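PDB 2WTB: peroxisomal fatty acid beta-oxidation multifunctional protein MFP2 from Arabidopsis thaliana, which hydrates long-chain enoyl-CoA and oxidises 3-hydroxyacyl-CoA in peroxisomal fatty acid beta-oxidation during seed germination, and takes part in making benzoic acid. Local coordinates for residues A[629-640]-A[671-682]. Residues are numbered along the deposited sequence; the frame is centred on the assembly and turned at random.
Sequences EMTFFPVVNEAC and IMFWADSIGSKY
Ile671 drops into helix 629-640 as a knob into a hole formed by Phe632, Val635, Val636 and Ala639. Its CD1 carries most of this packing, 3.3 Å from Val636 CG2 and 3.6 Å from Val635 CG1, while its CG2 faces the Ala639 methyl. The other branch of Val636, CG1, is anti to the backbone N (chi1 172°) and meets Ala675 CB. Farther toward Cys640, Met672 SD lies 3.7 Å from Ala639 CB.

The aromatic side chains fill the other end. Trp674 CH2 comes to the edge of the Phe633 ring, 3.5 Å from CE1, with the two ring planes 69° apart. Ile678 CD1 lies over one face of Trp674, offset toward its rim, and also touches Phe633, whose CE2 meets Tyr682 edge to edge.

One polar link joins the segments: Tyr682 OH donates to Glu629 OE1 at 3.0 Å, and OE1 receives it on its syn lone pair, the side of the other oxygen. A phenylalanine in place of Tyr682 would probably leave the buried Glu629 carboxylate without this donor.

The axes of 629-640, part of helix 624-644, and 671-678 cross at -113° in the C-terminal, dehydrogenase-bearing region, and Met501 of helix 498-514 also touches Ile671. Apolar contacts thus join the helices by shape and burial, while the one directional bond holds Glu629 and Tyr682 together at the far end and probably lessens the cost of burying the carboxylate.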
loop_
_atom_site.group_PDB
_atom_site.type_symbol
_atom_site.label_atom_id
_atom_site.label_comp_id
_atom_site.label_asym_id
_atom_site.label_seq_id
_atom_site.Cartn_x
_atom_site.Cartn_y
_atom_site.Cartn_z
ATOM N N GLU A 629 -17.013 -18.099 -2.395
ATOM C CA GLU A 629 -17.029 -18.332 -3.837
ATOM C C GLU A 629 -18.247 -17.735 -4.538
ATOM O O GLU A 629 -18.149 -17.285 -5.677
ATOM C CB GLU A 629 -16.901 -19.825 -4.152
ATOM C CG GLU A 629 -15.493 -20.368 -3.971
ATOM C CD GLU A 629 -15.260 -21.666 -4.721
ATOM O OE1 GLU A 629 -16.244 -22.257 -5.213
ATOM O OE2 GLU A 629 -14.088 -22.092 -4.819
ATOM N N MET A 630 -19.388 -17.730 -3.858
ATOM C CA MET A 630 -20.614 -17.189 -4.439
ATOM C C MET A 630 -20.690 -15.672 -4.279
ATOM O O MET A 630 -21.504 -15.007 -4.922
ATOM C CB MET A 630 -21.851 -17.844 -3.816
ATOM C CG MET A 630 -21.952 -19.343 -4.054
ATOM S SD MET A 630 -23.576 -20.014 -3.640
ATOM C CE MET A 630 -24.572 -19.314 -4.952
ATOM N N THR A 631 -19.835 -15.128 -3.423
ATOM C CA THR A 631 -19.844 -13.700 -3.146
ATOM C C THR A 631 -18.749 -12.968 -3.920
ATOM O O THR A 631 -18.861 -11.773 -4.187
ATOM C CB THR A 631 -19.686 -13.431 -1.632
ATOM O OG1 THR A 631 -20.799 -13.995 -0.930
ATOM C CG2 THR A 631 -19.627 -11.941 -1.349
ATOM N N PHE A 632 -17.699 -13.694 -4.292
ATOM C CA PHE A 632 -16.532 -13.074 -4.915
ATOM C C PHE A 632 -16.374 -13.376 -6.401
ATOM O O PHE A 632 -15.846 -12.557 -7.152
ATOM C CB PHE A 632 -15.259 -13.450 -4.158
ATOM C CG PHE A 632 -15.017 -12.610 -2.946
ATOM C CD1 PHE A 632 -14.474 -11.344 -3.065
ATOM C CD2 PHE A 632 -15.344 -13.075 -1.688
ATOM C CE1 PHE A 632 -14.256 -10.565 -1.949
ATOM C CE2 PHE A 632 -15.124 -12.299 -0.566
ATOM C CZ PHE A 632 -14.582 -11.045 -0.695
ATOM N N PHE A 633 -16.824 -14.551 -6.825
ATOM C CA PHE A 633 -16.752 -14.916 -8.234
ATOM C C PHE A 633 -17.568 -13.967 -9.114
ATOM O O PHE A 633 -17.142 -13.629 -10.219
ATOM C CB PHE A 633 -17.172 -16.373 -8.442
ATOM C CG PHE A 633 -16.082 -17.364 -8.136
ATOM C CD1 PHE A 633 -15.104 -17.070 -7.200
ATOM C CD2 PHE A 633 -16.043 -18.592 -8.775
ATOM C CE1 PHE A 633 -14.103 -17.977 -6.914
ATOM C CE2 PHE A 633 -15.044 -19.505 -8.492
ATOM C CZ PHE A 633 -14.074 -19.197 -7.560
ATOM N N PRO A 634 -18.744 -13.533 -8.632
ATOM C CA PRO A 634 -19.486 -12.501 -9.364
ATOM C C PRO A 634 -18.707 -11.187 -9.440
ATOM O O PRO A 634 -18.877 -10.433 -10.398
ATOM C CB PRO A 634 -20.755 -12.324 -8.527
ATOM C CG PRO A 634 -20.931 -13.633 -7.843
ATOM C CD PRO A 634 -19.541 -14.101 -7.530
ATOM N N VAL A 635 -17.868 -10.920 -8.444
ATOM C CA VAL A 635 -17.001 -9.744 -8.481
ATOM C C VAL A 635 -15.903 -9.925 -9.528
ATOM O O VAL A 635 -15.588 -8.996 -10.273
ATOM C CB VAL A 635 -16.366 -9.442 -7.108
ATOM C CG1 VAL A 635 -15.277 -8.400 -7.250
ATOM C CG2 VAL A 635 -17.425 -8.970 -6.124
ATOM N N VAL A 636 -15.323 -11.121 -9.582
ATOM C CA VAL A 636 -14.362 -11.449 -10.627
ATOM C C VAL A 636 -15.023 -11.234 -11.978
ATOM O O VAL A 636 -14.456 -10.611 -12.876
ATOM C CB VAL A 636 -13.897 -12.913 -10.545
ATOM C CG1 VAL A 636 -13.046 -13.269 -11.759
ATOM C CG2 VAL A 636 -13.133 -13.165 -9.257
ATOM N N ASN A 637 -16.236 -11.758 -12.106
ATOM C CA ASN A 637 -17.014 -11.628 -13.329
ATOM C C ASN A 637 -17.123 -10.169 -13.766
ATOM O O ASN A 637 -16.986 -9.851 -14.948
ATOM C CB ASN A 637 -18.407 -12.223 -13.124
ATOM C CG ASN A 637 -19.119 -12.504 -14.426
ATOM O OD1 ASN A 637 -18.499 -12.560 -15.488
ATOM N ND2 ASN A 637 -20.432 -12.691 -14.353
ATOM N N GLU A 638 -17.365 -9.288 -12.801
ATOM C CA GLU A 638 -17.550 -7.872 -13.083
ATOM C C GLU A 638 -16.215 -7.206 -13.387
ATOM O O GLU A 638 -16.127 -6.336 -14.254
ATOM C CB GLU A 638 -18.237 -7.179 -11.906
ATOM C CG GLU A 638 -18.738 -5.781 -12.218
ATOM C CD GLU A 638 -19.783 -5.767 -13.317
ATOM O OE1 GLU A 638 -20.617 -6.696 -13.362
ATOM O OE2 GLU A 638 -19.774 -4.823 -14.135
ATOM N N ALA A 639 -15.179 -7.623 -12.666
ATOM C CA ALA A 639 -13.834 -7.121 -12.900
ATOM C C ALA A 639 -13.412 -7.399 -14.337
ATOM O O ALA A 639 -12.708 -6.599 -14.953
ATOM C CB ALA A 639 -12.855 -7.759 -11.931
ATOM N N CYS A 640 -13.848 -8.537 -14.867
ATOM C CA CYS A 640 -13.520 -8.922 -16.233
ATOM C C CYS A 640 -14.241 -8.050 -17.253
ATOM O O CYS A 640 -13.670 -7.685 -18.278
ATOM C CB CYS A 640 -13.837 -10.398 -16.469
ATOM S SG CYS A 640 -12.717 -11.525 -15.616
ATOM N N ILE A 671 -8.048 -8.970 -6.669
ATOM C CA ILE A 671 -9.222 -9.662 -7.189
ATOM C C ILE A 671 -8.915 -10.449 -8.467
ATOM O O ILE A 671 -9.455 -11.533 -8.677
ATOM C CB ILE A 671 -10.389 -8.683 -7.443
ATOM C CG1 ILE A 671 -11.706 -9.255 -6.915
ATOM C CG2 ILE A 671 -10.495 -8.341 -8.920
ATOM C CD1 ILE A 671 -12.285 -10.347 -7.775
ATOM N N MET A 672 -8.042 -9.910 -9.313
ATOM C CA MET A 672 -7.713 -10.564 -10.576
ATOM C C MET A 672 -6.587 -11.579 -10.411
ATOM O O MET A 672 -6.662 -12.687 -10.940
ATOM C CB MET A 672 -7.351 -9.533 -11.650
ATOM C CG MET A 672 -8.499 -8.616 -12.046
ATOM S SD MET A 672 -9.794 -9.444 -12.992
ATOM C CE MET A 672 -8.917 -9.820 -14.507
ATOM N N PHE A 673 -5.548 -11.200 -9.675
ATOM C CA PHE A 673 -4.454 -12.121 -9.377
ATOM C C PHE A 673 -4.981 -13.366 -8.665
ATOM O O PHE A 673 -4.493 -14.475 -8.887
ATOM C CB PHE A 673 -3.391 -11.432 -8.520
ATOM C CG PHE A 673 -2.217 -12.310 -8.186
ATOM C CD1 PHE A 673 -1.052 -12.243 -8.929
ATOM C CD2 PHE A 673 -2.276 -13.198 -7.122
ATOM C CE1 PHE A 673 0.033 -13.046 -8.621
ATOM C CE2 PHE A 673 -1.195 -14.006 -6.812
ATOM C CZ PHE A 673 -0.040 -13.928 -7.560
ATOM N N TRP A 674 -5.981 -13.170 -7.810
ATOM C CA TRP A 674 -6.588 -14.262 -7.058
ATOM C C TRP A 674 -7.423 -15.141 -7.978
ATOM O O TRP A 674 -7.391 -16.366 -7.877
ATOM C CB TRP A 674 -7.448 -13.705 -5.919
ATOM C CG TRP A 674 -8.204 -14.745 -5.146
ATOM C CD1 TRP A 674 -7.686 -15.647 -4.263
ATOM C CD2 TRP A 674 -9.620 -14.978 -5.171
ATOM N NE1 TRP A 674 -8.687 -16.432 -3.747
ATOM C CE2 TRP A 674 -9.884 -16.042 -4.286
ATOM C CE3 TRP A 674 -10.687 -14.395 -5.861
ATOM C CZ2 TRP A 674 -11.171 -16.533 -4.070
ATOM C CZ3 TRP A 674 -11.966 -14.884 -5.645
ATOM C CH2 TRP A 674 -12.196 -15.944 -4.756
ATOM N N ALA A 675 -8.164 -14.506 -8.882
ATOM C CA ALA A 675 -8.988 -15.227 -9.848
ATOM C C ALA A 675 -8.160 -16.217 -10.662
ATOM O O ALA A 675 -8.557 -17.367 -10.841
ATOM C CB ALA A 675 -9.712 -14.249 -10.770
ATOM N N ASP A 676 -7.011 -15.766 -11.157
ATOM C CA ASP A 676 -6.114 -16.644 -11.902
ATOM C C ASP A 676 -5.419 -17.633 -10.975
ATOM O O ASP A 676 -4.913 -18.665 -11.417
ATOM C CB ASP A 676 -5.084 -15.830 -12.681
ATOM C CG ASP A 676 -5.607 -15.365 -14.025
ATOM O OD1 ASP A 676 -5.085 -14.360 -14.555
ATOM O OD2 ASP A 676 -6.542 -16.006 -14.550
ATOM N N SER A 677 -5.399 -17.311 -9.687
ATOM C CA SER A 677 -4.810 -18.187 -8.686
ATOM C C SER A 677 -5.665 -19.438 -8.515
ATOM O O SER A 677 -5.179 -20.486 -8.086
ATOM C CB SER A 677 -4.674 -17.454 -7.352
ATOM O OG SER A 677 -4.150 -18.309 -6.353
ATOM N N ILE A 678 -6.943 -19.315 -8.860
ATOM C CA ILE A 678 -7.887 -20.419 -8.751
ATOM C C ILE A 678 -8.075 -21.109 -10.096
ATOM O O ILE A 678 -8.262 -22.325 -10.161
ATOM C CB ILE A 678 -9.253 -19.932 -8.234
ATOM C CG1 ILE A 678 -9.120 -19.410 -6.803
ATOM C CG2 ILE A 678 -10.283 -21.051 -8.296
ATOM C CD1 ILE A 678 -10.414 -18.899 -6.226
ATOM N N GLY A 679 -8.017 -20.327 -11.168
ATOM C CA GLY A 679 -8.174 -20.859 -12.509
ATOM C C GLY A 679 -9.467 -20.408 -13.156
ATOM O O GLY A 679 -10.544 -20.555 -12.579
ATOM N N SER A 680 -9.360 -19.856 -14.360
ATOM C CA SER A 680 -10.525 -19.352 -15.077
ATOM C C SER A 680 -11.524 -20.464 -15.384
ATOM O O SER A 680 -12.733 -20.269 -15.272
ATOM C CB SER A 680 -10.100 -18.662 -16.373
ATOM O OG SER A 680 -9.447 -19.570 -17.242
ATOM N N LYS A 681 -11.012 -21.628 -15.773
ATOM C CA LYS A 681 -11.866 -22.757 -16.121
ATOM C C LYS A 681 -12.767 -23.153 -14.951
ATOM O O LYS A 681 -13.946 -23.447 -15.137
ATOM C CB LYS A 681 -11.024 -23.949 -16.584
ATOM C CG LYS A 681 -11.807 -24.996 -17.362
ATOM C CD LYS A 681 -10.880 -25.890 -18.167
ATOM C CE LYS A 681 -11.660 -26.737 -19.158
ATOM N NZ LYS A 681 -10.760 -27.491 -20.074
ATOM N N TYR A 682 -12.203 -23.152 -13.747
ATOM C CA TYR A 682 -12.972 -23.425 -12.540
ATOM C C TYR A 682 -14.026 -22.345 -12.313
ATOM O O TYR A 682 -15.223 -22.630 -12.276
ATOM C CB TYR A 682 -12.045 -23.511 -11.327
ATOM C CG TYR A 682 -12.761 -23.782 -10.022
ATOM C CD1 TYR A 682 -12.868 -25.073 -9.521
ATOM C CD2 TYR A 682 -13.326 -22.746 -9.291
ATOM C CE1 TYR A 682 -13.519 -25.324 -8.328
ATOM C CE2 TYR A 682 -13.981 -22.988 -8.098
ATOM C CZ TYR A 682 -14.074 -24.279 -7.620
ATOM O OH TYR A 682 -14.725 -24.522 -6.433
#